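Long-range contact in yersinopine synthase (Yersinia pestis, PDB 6C4M), which catalyses the NADPH-dependent reductive condensation of pyruvate with an aminobutanoate-histidine intermediate, the last step in making the metallophore yersinopine: residues A[261-275]-A[430-444]. Numbering follows the deposited sequence.
Sequences PPLALADTTLQALFY and LLQRFQQALKAFIDR
Phe274, in the last turn of helix 267-274, fits as a knob into the hole formed by Phe434, Ala437, Leu438 and Phe441 of helix 425-445. With CG anti to its carbonyl carbon (chi1 -75°), its ring reaches across to Ala437, whose backbone O sits over the centre of one face; Leu273 CD2 packs against the other. Phe274 CE2 touches Ala437 CB at 3.7 Å, Phe434 CE1 meets the ring edge, and the Phe441 ring lies oblique to that of Phe274, with Phe441 CB 3.4 Å from Phe274 CD1. Leu265, between helices 255-264 and 267-274, spreads its methyls: CD1 packs beside Leu430 CB and O, the two side chains crossing at about a right angle, while CD2 lies 3.9 Å from Phe434 CD1. Arg433 sets out with CG anti to the backbone N (chi1 -175°) and bends at chi3, bringing NH1 to Leu265 O at 2.9 Å. This hydrogen bond is nearly straight and lies in the guanidinium plane, but meets the carbonyl from above its plane. Asp267 OD2 lies 3.6 Å from Arg433 NE over the guanidinium face, an ion pair of charges alone, which a water joins by bonding to both atoms. A second water links Arg433 NH1 to Pro262 O. At the far end, the Arg444 guanidinium stacks off-centre on the Tyr275 ring, centres 4.1 Å apart, and Arg444 NH2 makes a weak hydrogen bond to Phe274 O. Helices 267-274 and 430-444 run 24° from parallel, packing the chain after His260, the probable proton donor/acceptor, on helix 425-445. Two arginines thus reach carbonyls near helix ends, one bond short and one weak, setting polar, partly water-mediated ties beside apolar packing.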
ATOM      1  N   PRO A 261     -10.303 -16.925   0.686  1.00 31.78           N
ATOM      2  CA  PRO A 261     -11.226 -16.909  -0.464  1.00 31.57           C
ATOM      3  C   PRO A 261     -11.231 -15.567  -1.182  1.00 29.85           C
ATOM      4  O   PRO A 261     -11.221 -15.527  -2.419  1.00 27.33           O
ATOM      5  CB  PRO A 261     -12.588 -17.251   0.158  1.00 27.64           C
ATOM      6  CG  PRO A 261     -12.212 -18.166   1.332  1.00 27.46           C
ATOM      7  CD  PRO A 261     -10.960 -17.478   1.888  1.00 28.80           C
ATOM      8  N   PRO A 262     -11.214 -14.439  -0.470  1.00 27.98           N
ATOM      9  CA  PRO A 262     -11.211 -13.150  -1.198  1.00 27.26           C
ATOM     10  C   PRO A 262      -9.962 -12.931  -2.030  1.00 27.94           C
ATOM     11  O   PRO A 262     -10.042 -12.398  -3.152  1.00 27.59           O
ATOM     12  CB  PRO A 262     -11.329 -12.116  -0.077  1.00 28.67           C
ATOM     13  CG  PRO A 262     -11.976 -12.850   1.034  1.00 29.66           C
ATOM     14  CD  PRO A 262     -11.424 -14.242   0.964  1.00 27.21           C
ATOM     15  N   LEU A 263      -8.804 -13.329  -1.505  1.00 25.47           N
ATOM     16  CA  LEU A 263      -7.540 -13.163  -2.215  1.00 28.45           C
ATOM     17  C   LEU A 263      -7.378 -14.206  -3.310  1.00 27.92           C
ATOM     18  O   LEU A 263      -7.022 -13.876  -4.443  1.00 27.85           O
ATOM     19  CB  LEU A 263      -6.372 -13.264  -1.222  1.00 28.04           C
ATOM     20  CG  LEU A 263      -5.841 -11.982  -0.583  1.00 38.71           C
ATOM     21  CD1 LEU A 263      -6.962 -11.028  -0.239  1.00 35.79           C
ATOM     22  CD2 LEU A 263      -5.005 -12.337   0.637  1.00 33.43           C
ATOM     23  N   ALA A 264      -7.632 -15.467  -2.983  1.00 24.89           N
ATOM     24  CA  ALA A 264      -7.324 -16.559  -3.889  1.00 26.23           C
ATOM     25  C   ALA A 264      -8.347 -16.665  -5.010  1.00 24.71           C
ATOM     26  O   ALA A 264      -8.051 -17.233  -6.064  1.00 25.64           O
ATOM     27  CB  ALA A 264      -7.260 -17.893  -3.116  1.00 32.91           C
ATOM     28  N   LEU A 265      -9.570 -16.200  -4.771  1.00 24.65           N
ATOM     29  CA  LEU A 265     -10.656 -16.323  -5.728  1.00 24.32           C
ATOM     30  C   LEU A 265     -10.969 -14.996  -6.418  1.00 26.10           C
ATOM     31  O   LEU A 265     -11.969 -14.893  -7.130  1.00 25.26           O
ATOM     32  CB  LEU A 265     -11.904 -16.873  -5.022  1.00 25.52           C
ATOM     33  CG  LEU A 265     -11.764 -18.204  -4.263  1.00 25.30           C
ATOM     34  CD1 LEU A 265     -13.139 -18.651  -3.780  1.00 25.91           C
ATOM     35  CD2 LEU A 265     -11.129 -19.305  -5.134  1.00 26.32           C
ATOM     36  N   ALA A 266     -10.144 -13.984  -6.217  1.00 24.34           N
ATOM     37  CA  ALA A 266     -10.240 -12.778  -7.029  1.00 28.21           C
ATOM     38  C   ALA A 266     -10.057 -13.105  -8.512  1.00 26.82           C
ATOM     39  O   ALA A 266      -9.310 -14.015  -8.888  1.00 27.23           O
ATOM     40  CB  ALA A 266      -9.187 -11.779  -6.587  1.00 28.70           C
ATOM     41  N   ASP A 267     -10.752 -12.353  -9.366  1.00 27.24           N
ATOM     42  CA  ASP A 267     -10.628 -12.577 -10.808  1.00 30.30           C
ATOM     43  C   ASP A 267      -9.162 -12.694 -11.233  1.00 27.21           C
ATOM     44  O   ASP A 267      -8.780 -13.631 -11.940  1.00 26.15           O
ATOM     45  CB  ASP A 267     -11.307 -11.445 -11.578  1.00 28.48           C
ATOM     46  CG  ASP A 267     -12.831 -11.515 -11.550  1.00 26.16           C
ATOM     47  OD1 ASP A 267     -13.432 -12.482 -12.077  1.00 28.58           O
ATOM     48  OD2 ASP A 267     -13.434 -10.586 -10.985  1.00 31.39           O
ATOM     49  N   THR A 268      -8.313 -11.758 -10.795  1.00 24.42           N
ATOM     50  CA  THR A 268      -6.943 -11.777 -11.301  1.00 28.69           C
ATOM     51  C   THR A 268      -6.170 -12.951 -10.740  1.00 25.29           C
ATOM     52  O   THR A 268      -5.230 -13.434 -11.377  1.00 24.69           O
ATOM     53  CB  THR A 268      -6.222 -10.465 -10.989  1.00 30.63           C
ATOM     54  OG1 THR A 268      -6.393 -10.154  -9.616  1.00 29.46           O
ATOM     55  CG2 THR A 268      -6.792  -9.321 -11.813  1.00 29.80           C
ATOM     56  N   THR A 269      -6.566 -13.449  -9.573  1.00 25.76           N
ATOM     57  CA  THR A 269      -5.855 -14.593  -9.013  1.00 26.64           C
ATOM     58  C   THR A 269      -6.297 -15.871  -9.688  1.00 23.99           C
ATOM     59  O   THR A 269      -5.466 -16.723 -10.008  1.00 27.31           O
ATOM     60  CB  THR A 269      -6.080 -14.692  -7.513  1.00 24.45           C
ATOM     61  OG1 THR A 269      -5.550 -13.539  -6.882  1.00 30.16           O
ATOM     62  CG2 THR A 269      -5.351 -15.896  -6.950  1.00 28.42           C
ATOM     63  N   LEU A 270      -7.598 -16.003  -9.937  1.00 25.40           N
ATOM     64  CA  LEU A 270      -8.095 -17.148 -10.698  1.00 25.30           C
ATOM     65  C   LEU A 270      -7.469 -17.205 -12.092  1.00 29.75           C
ATOM     66  O   LEU A 270      -7.176 -18.288 -12.609  1.00 27.38           O
ATOM     67  CB  LEU A 270      -9.620 -17.085 -10.804  1.00 23.99           C
ATOM     68  CG  LEU A 270     -10.400 -17.188  -9.495  1.00 27.27           C
ATOM     69  CD1 LEU A 270     -11.894 -17.030  -9.777  1.00 31.84           C
ATOM     70  CD2 LEU A 270     -10.160 -18.492  -8.851  1.00 29.96           C
ATOM     71  N   GLN A 271      -7.251 -16.046 -12.721  1.00 28.77           N
ATOM     72  CA  GLN A 271      -6.619 -16.043 -14.039  1.00 26.65           C
ATOM     73  C   GLN A 271      -5.183 -16.555 -13.970  1.00 27.78           C
ATOM     74  O   GLN A 271      -4.754 -17.329 -14.835  1.00 29.64           O
ATOM     75  CB  GLN A 271      -6.656 -14.633 -14.644  1.00 27.34           C
ATOM     76  CG  GLN A 271      -6.153 -14.563 -16.089  1.00 28.38           C
ATOM     77  CD  GLN A 271      -6.434 -13.221 -16.730  1.00 29.89           C
ATOM     78  OE1 GLN A 271      -7.590 -12.796 -16.831  1.00 29.24           O
ATOM     79  NE2 GLN A 271      -5.382 -12.521 -17.111  1.00 30.82           N
ATOM     80  N   ALA A 272      -4.420 -16.128 -12.950  1.00 27.66           N
ATOM     81  CA  ALA A 272      -3.063 -16.646 -12.774  1.00 27.63           C
ATOM     82  C   ALA A 272      -3.087 -18.141 -12.503  1.00 33.28           C
ATOM     83  O   ALA A 272      -2.220 -18.891 -12.962  1.00 32.77           O
ATOM     84  CB  ALA A 272      -2.375 -15.915 -11.617  1.00 33.19           C
ATOM     85  N   LEU A 273      -4.081 -18.579 -11.758  1.00 30.38           N
ATOM     86  CA  LEU A 273      -4.176 -19.980 -11.377  1.00 33.98           C
ATOM     87  C   LEU A 273      -4.432 -20.855 -12.595  1.00 33.98           C
ATOM     88  O   LEU A 273      -3.811 -21.913 -12.760  1.00 32.02           O
ATOM     89  CB  LEU A 273      -5.296 -20.133 -10.358  1.00 30.45           C
ATOM     90  CG  LEU A 273      -5.882 -21.522 -10.166  1.00 36.21           C
ATOM     91  CD1 LEU A 273      -4.818 -22.398  -9.510  1.00 34.86           C
ATOM     92  CD2 LEU A 273      -7.120 -21.415  -9.313  1.00 27.93           C
ATOM     93  N   PHE A 274      -5.347 -20.426 -13.457  1.00 30.21           N
ATOM     94  CA  PHE A 274      -5.820 -21.267 -14.548  1.00 32.49           C
ATOM     95  C   PHE A 274      -5.108 -21.030 -15.877  1.00 35.46           C
ATOM     96  O   PHE A 274      -5.353 -21.794 -16.824  1.00 35.09           O
ATOM     97  CB  PHE A 274      -7.321 -21.073 -14.744  1.00 28.13           C
ATOM     98  CG  PHE A 274      -8.167 -21.747 -13.703  1.00 27.34           C
ATOM     99  CD1 PHE A 274      -8.140 -23.142 -13.537  1.00 30.18           C
ATOM    100  CD2 PHE A 274      -9.007 -21.005 -12.905  1.00 27.82           C
ATOM    101  CE1 PHE A 274      -8.937 -23.772 -12.568  1.00 31.62           C
ATOM    102  CE2 PHE A 274      -9.799 -21.609 -11.945  1.00 29.73           C
ATOM    103  CZ  PHE A 274      -9.773 -23.015 -11.777  1.00 27.06           C
ATOM    104  N   TYR A 275      -4.261 -19.994 -15.980  1.00 33.93           N
ATOM    105  CA  TYR A 275      -3.425 -19.724 -17.154  1.00 30.25           C
ATOM    106  C   TYR A 275      -1.972 -19.805 -16.699  1.00 34.43           C
ATOM    107  O   TYR A 275      -1.311 -18.776 -16.493  1.00 39.80           O
ATOM    108  CB  TYR A 275      -3.737 -18.354 -17.754  1.00 33.48           C
ATOM    109  CG  TYR A 275      -5.066 -18.296 -18.452  1.00 34.47           C
ATOM    110  CD1 TYR A 275      -6.224 -18.006 -17.749  1.00 33.50           C
ATOM    111  CD2 TYR A 275      -5.172 -18.570 -19.831  1.00 34.94           C
ATOM    112  CE1 TYR A 275      -7.465 -17.955 -18.403  1.00 33.02           C
ATOM    113  CE2 TYR A 275      -6.401 -18.548 -20.471  1.00 31.60           C
ATOM    114  CZ  TYR A 275      -7.535 -18.224 -19.760  1.00 35.80           C
ATOM    115  OH  TYR A 275      -8.757 -18.185 -20.377  1.00 32.07           O
ATOM    116  N   LEU A 430     -18.219 -15.429  -4.648  1.00 25.76           N
ATOM    117  CA  LEU A 430     -16.874 -15.997  -4.726  1.00 23.19           C
ATOM    118  C   LEU A 430     -16.889 -17.402  -5.316  1.00 28.15           C
ATOM    119  O   LEU A 430     -16.014 -17.757  -6.112  1.00 25.05           O
ATOM    120  CB  LEU A 430     -16.243 -16.031  -3.341  1.00 22.38           C
ATOM    121  CG  LEU A 430     -15.889 -14.740  -2.631  1.00 23.54           C
ATOM    122  CD1 LEU A 430     -15.425 -14.943  -1.189  1.00 26.33           C
ATOM    123  CD2 LEU A 430     -14.801 -14.036  -3.433  1.00 28.19           C
ATOM    124  N   LEU A 431     -17.831 -18.243  -4.900  1.00 27.90           N
ATOM    125  CA  LEU A 431     -17.837 -19.598  -5.441  1.00 30.32           C
ATOM    126  C   LEU A 431     -18.379 -19.651  -6.866  1.00 28.57           C
ATOM    127  O   LEU A 431     -17.909 -20.464  -7.667  1.00 26.16           O
ATOM    128  CB  LEU A 431     -18.634 -20.519  -4.518  1.00 29.69           C
ATOM    129  CG  LEU A 431     -17.896 -20.901  -3.226  1.00 38.82           C
ATOM    130  CD1 LEU A 431     -18.783 -21.736  -2.309  1.00 34.23           C
ATOM    131  CD2 LEU A 431     -16.582 -21.654  -3.492  1.00 36.71           C
ATOM    132  N   GLN A 432     -19.355 -18.800  -7.198  1.00 27.37           N
ATOM    133  CA  GLN A 432     -19.808 -18.695  -8.579  1.00 28.51           C
ATOM    134  C   GLN A 432     -18.658 -18.330  -9.493  1.00 29.58           C
ATOM    135  O   GLN A 432     -18.520 -18.882 -10.588  1.00 26.29           O
ATOM    136  CB  GLN A 432     -20.915 -17.659  -8.681  1.00 31.14           C
ATOM    137  CG  GLN A 432     -22.217 -18.086  -8.082  1.00 38.55           C
ATOM    138  CD  GLN A 432     -23.257 -17.001  -8.207  1.00 47.79           C
ATOM    139  OE1 GLN A 432     -22.919 -15.841  -8.457  1.00 50.09           O
ATOM    140  NE2 GLN A 432     -24.527 -17.367  -8.066  1.00 53.37           N
ATOM    141  N   ARG A 433     -17.828 -17.385  -9.064  1.00 27.00           N
ATOM    142  CA  ARG A 433     -16.721 -16.932  -9.893  1.00 27.08           C
ATOM    143  C   ARG A 433     -15.709 -18.052 -10.079  1.00 25.23           C
ATOM    144  O   ARG A 433     -15.256 -18.318 -11.197  1.00 26.67           O
ATOM    145  CB  ARG A 433     -16.077 -15.700  -9.245  1.00 31.70           C
ATOM    146  CG  ARG A 433     -14.982 -15.034 -10.043  1.00 31.32           C
ATOM    147  CD  ARG A 433     -14.183 -14.028  -9.193  1.00 28.98           C
ATOM    148  NE  ARG A 433     -14.963 -12.879  -8.712  1.00 29.54           N
ATOM    149  CZ  ARG A 433     -14.755 -12.278  -7.543  1.00 29.10           C
ATOM    150  NH1 ARG A 433     -13.789 -12.713  -6.757  1.00 24.64           N
ATOM    151  NH2 ARG A 433     -15.492 -11.230  -7.159  1.00 34.25           N
ATOM    152  N   PHE A 434     -15.350 -18.734  -8.977  1.00 23.57           N
ATOM    153  CA  PHE A 434     -14.450 -19.881  -9.061  1.00 27.35           C
ATOM    154  C   PHE A 434     -15.002 -20.964  -9.990  1.00 25.75           C
ATOM    155  O   PHE A 434     -14.282 -21.484 -10.864  1.00 22.70           O
ATOM    156  CB  PHE A 434     -14.221 -20.504  -7.669  1.00 23.05           C
ATOM    157  CG  PHE A 434     -13.511 -21.805  -7.752  1.00 24.96           C
ATOM    158  CD1 PHE A 434     -12.145 -21.822  -7.971  1.00 25.26           C
ATOM    159  CD2 PHE A 434     -14.205 -23.018  -7.693  1.00 27.45           C
ATOM    160  CE1 PHE A 434     -11.463 -23.005  -8.076  1.00 29.42           C
ATOM    161  CE2 PHE A 434     -13.530 -24.216  -7.803  1.00 23.92           C
ATOM    162  CZ  PHE A 434     -12.153 -24.208  -8.008  1.00 23.44           C
ATOM    163  N   GLN A 435     -16.257 -21.361  -9.774  1.00 25.61           N
ATOM    164  CA  GLN A 435     -16.828 -22.468 -10.542  1.00 33.33           C
ATOM    165  C   GLN A 435     -16.843 -22.159 -12.040  1.00 32.62           C
ATOM    166  O   GLN A 435     -16.552 -23.033 -12.861  1.00 32.55           O
ATOM    167  CB  GLN A 435     -18.242 -22.775 -10.039  1.00 34.68           C
ATOM    168  CG  GLN A 435     -18.789 -24.181 -10.331  1.00 54.54           C
ATOM    169  CD  GLN A 435     -17.837 -25.323  -9.977  1.00 47.59           C
ATOM    170  OE1 GLN A 435     -17.227 -25.353  -8.905  1.00 48.88           O
ATOM    171  NE2 GLN A 435     -17.695 -26.262 -10.904  1.00 50.38           N
ATOM    172  N   GLN A 436     -17.169 -20.921 -12.417  1.00 30.12           N
ATOM    173  CA  GLN A 436     -17.165 -20.569 -13.841  1.00 35.67           C
ATOM    174  C   GLN A 436     -15.761 -20.635 -14.433  1.00 33.01           C
ATOM    175  O   GLN A 436     -15.572 -21.155 -15.535  1.00 32.71           O
ATOM    176  CB  GLN A 436     -17.760 -19.191 -14.039  1.00 32.60           C
ATOM    177  CG  GLN A 436     -17.786 -18.740 -15.503  1.00 47.87           C
ATOM    178  CD  GLN A 436     -18.611 -17.508 -15.667  1.00 41.28           C
ATOM    179  OE1 GLN A 436     -18.184 -16.418 -15.294  1.00 53.73           O
ATOM    180  NE2 GLN A 436     -19.836 -17.672 -16.157  1.00 45.44           N
ATOM    181  N   ALA A 437     -14.761 -20.139 -13.708  1.00 29.50           N
ATOM    182  CA  ALA A 437     -13.374 -20.236 -14.163  1.00 29.19           C
ATOM    183  C   ALA A 437     -12.903 -21.684 -14.240  1.00 31.19           C
ATOM    184  O   ALA A 437     -12.149 -22.061 -15.149  1.00 33.83           O
ATOM    185  CB  ALA A 437     -12.465 -19.452 -13.219  1.00 28.57           C
ATOM    186  N   LEU A 438     -13.272 -22.498 -13.249  1.00 28.14           N
ATOM    187  CA  LEU A 438     -12.917 -23.910 -13.285  1.00 25.78           C
ATOM    188  C   LEU A 438     -13.565 -24.596 -14.483  1.00 28.89           C
ATOM    189  O   LEU A 438     -12.922 -25.393 -15.174  1.00 27.80           O
ATOM    190  CB  LEU A 438     -13.354 -24.587 -11.985  1.00 23.16           C
ATOM    191  CG  LEU A 438     -13.139 -26.098 -11.906  1.00 28.74           C
ATOM    192  CD1 LEU A 438     -11.662 -26.445 -12.101  1.00 26.38           C
ATOM    193  CD2 LEU A 438     -13.689 -26.714 -10.595  1.00 28.73           C
ATOM    194  N   LYS A 439     -14.842 -24.311 -14.738  1.00 34.48           N
ATOM    195  CA  LYS A 439     -15.497 -24.929 -15.893  1.00 35.58           C
ATOM    196  C   LYS A 439     -14.790 -24.533 -17.184  1.00 38.34           C
ATOM    197  O   LYS A 439     -14.596 -25.365 -18.077  1.00 38.47           O
ATOM    198  CB  LYS A 439     -16.973 -24.527 -15.967  1.00 40.02           C
ATOM    199  CG  LYS A 439     -17.883 -25.180 -14.902  1.00 55.14           C
ATOM    200  CD  LYS A 439     -19.376 -24.790 -15.101  1.00 71.48           C
ATOM    201  CE  LYS A 439     -20.292 -25.300 -13.960  1.00 69.19           C
ATOM    202  NZ  LYS A 439     -21.664 -24.675 -14.004  1.00 71.35           N
ATOM    203  N   ALA A 440     -14.384 -23.267 -17.292  1.00 27.59           N
ATOM    204  CA  ALA A 440     -13.709 -22.815 -18.506  1.00 31.58           C
ATOM    205  C   ALA A 440     -12.369 -23.512 -18.660  1.00 34.12           C
ATOM    206  O   ALA A 440     -12.002 -23.928 -19.766  1.00 32.65           O
ATOM    207  CB  ALA A 440     -13.529 -21.286 -18.499  1.00 34.52           C
ATOM    208  N   PHE A 441     -11.658 -23.722 -17.556  1.00 28.66           N
ATOM    209  CA  PHE A 441     -10.390 -24.444 -17.617  1.00 28.99           C
ATOM    210  C   PHE A 441     -10.591 -25.899 -18.053  1.00 29.73           C
ATOM    211  O   PHE A 441      -9.840 -26.419 -18.886  1.00 30.86           O
ATOM    212  CB  PHE A 441      -9.696 -24.407 -16.262  1.00 30.80           C
ATOM    213  CG  PHE A 441      -8.509 -25.320 -16.178  1.00 28.37           C
ATOM    214  CD1 PHE A 441      -7.311 -24.974 -16.793  1.00 30.02           C
ATOM    215  CD2 PHE A 441      -8.600 -26.535 -15.521  1.00 30.03           C
ATOM    216  CE1 PHE A 441      -6.208 -25.810 -16.723  1.00 27.81           C
ATOM    217  CE2 PHE A 441      -7.508 -27.387 -15.451  1.00 32.64           C
ATOM    218  CZ  PHE A 441      -6.311 -27.030 -16.048  1.00 33.75           C
ATOM    219  N   ILE A 442     -11.572 -26.589 -17.467  1.00 30.47           N
ATOM    220  CA  ILE A 442     -11.796 -27.989 -17.821  1.00 34.64           C
ATOM    221  C   ILE A 442     -12.091 -28.112 -19.313  1.00 36.69           C
ATOM    222  O   ILE A 442     -11.704 -29.098 -19.961  1.00 37.91           O
ATOM    223  CB  ILE A 442     -12.939 -28.584 -16.967  1.00 30.63           C
ATOM    224  CG1 ILE A 442     -12.484 -28.708 -15.512  1.00 35.33           C
ATOM    225  CG2 ILE A 442     -13.436 -29.954 -17.556  1.00 34.19           C
ATOM    226  CD1 ILE A 442     -13.604 -28.991 -14.549  1.00 31.24           C
ATOM    227  N   ASP A 443     -12.781 -27.126 -19.886  1.00 40.10           N
ATOM    228  CA  ASP A 443     -13.087 -27.182 -21.314  1.00 41.49           C
ATOM    229  C   ASP A 443     -11.829 -26.988 -22.157  1.00 44.00           C
ATOM    230  O   ASP A 443     -11.672 -27.617 -23.212  1.00 48.65           O
ATOM    231  CB  ASP A 443     -14.141 -26.137 -21.679  1.00 44.95           C
ATOM    232  CG  ASP A 443     -15.507 -26.440 -21.082  1.00 49.60           C
ATOM    233  OD1 ASP A 443     -15.721 -27.581 -20.647  1.00 52.59           O
ATOM    234  OD2 ASP A 443     -16.373 -25.535 -21.058  1.00 56.82           O
ATOM    235  N   ARG A 444     -10.926 -26.108 -21.724  1.00 41.01           N
ATOM    236  CA  ARG A 444      -9.685 -25.901 -22.459  1.00 37.67           C
ATOM    237  C   ARG A 444      -8.847 -27.170 -22.500  1.00 42.50           C
ATOM    238  O   ARG A 444      -8.285 -27.523 -23.544  1.00 40.61           O
ATOM    239  CB  ARG A 444      -8.886 -24.774 -21.818  1.00 40.16           C
ATOM    240  CG  ARG A 444      -9.491 -23.416 -22.012  1.00 37.54           C
ATOM    241  CD  ARG A 444      -8.438 -22.335 -21.816  1.00 41.39           C
ATOM    242  NE  ARG A 444      -8.034 -22.134 -20.412  1.00 39.69           N
ATOM    243  CZ  ARG A 444      -8.794 -21.532 -19.501  1.00 35.50           C
ATOM    244  NH1 ARG A 444     -10.024 -21.137 -19.815  1.00 32.68           N
ATOM    245  NH2 ARG A 444      -8.342 -21.339 -18.269  1.00 31.66           N
TER
HETATM  246  O   HOH W   1     -12.326 -11.380  -4.538  1.00 30.25           O
HETATM  247  O   HOH W   2     -16.028 -11.232 -10.794  1.00 25.54           O
HETATM  248  O   HOH W   3      -5.149 -23.087 -19.345  1.00 41.10           O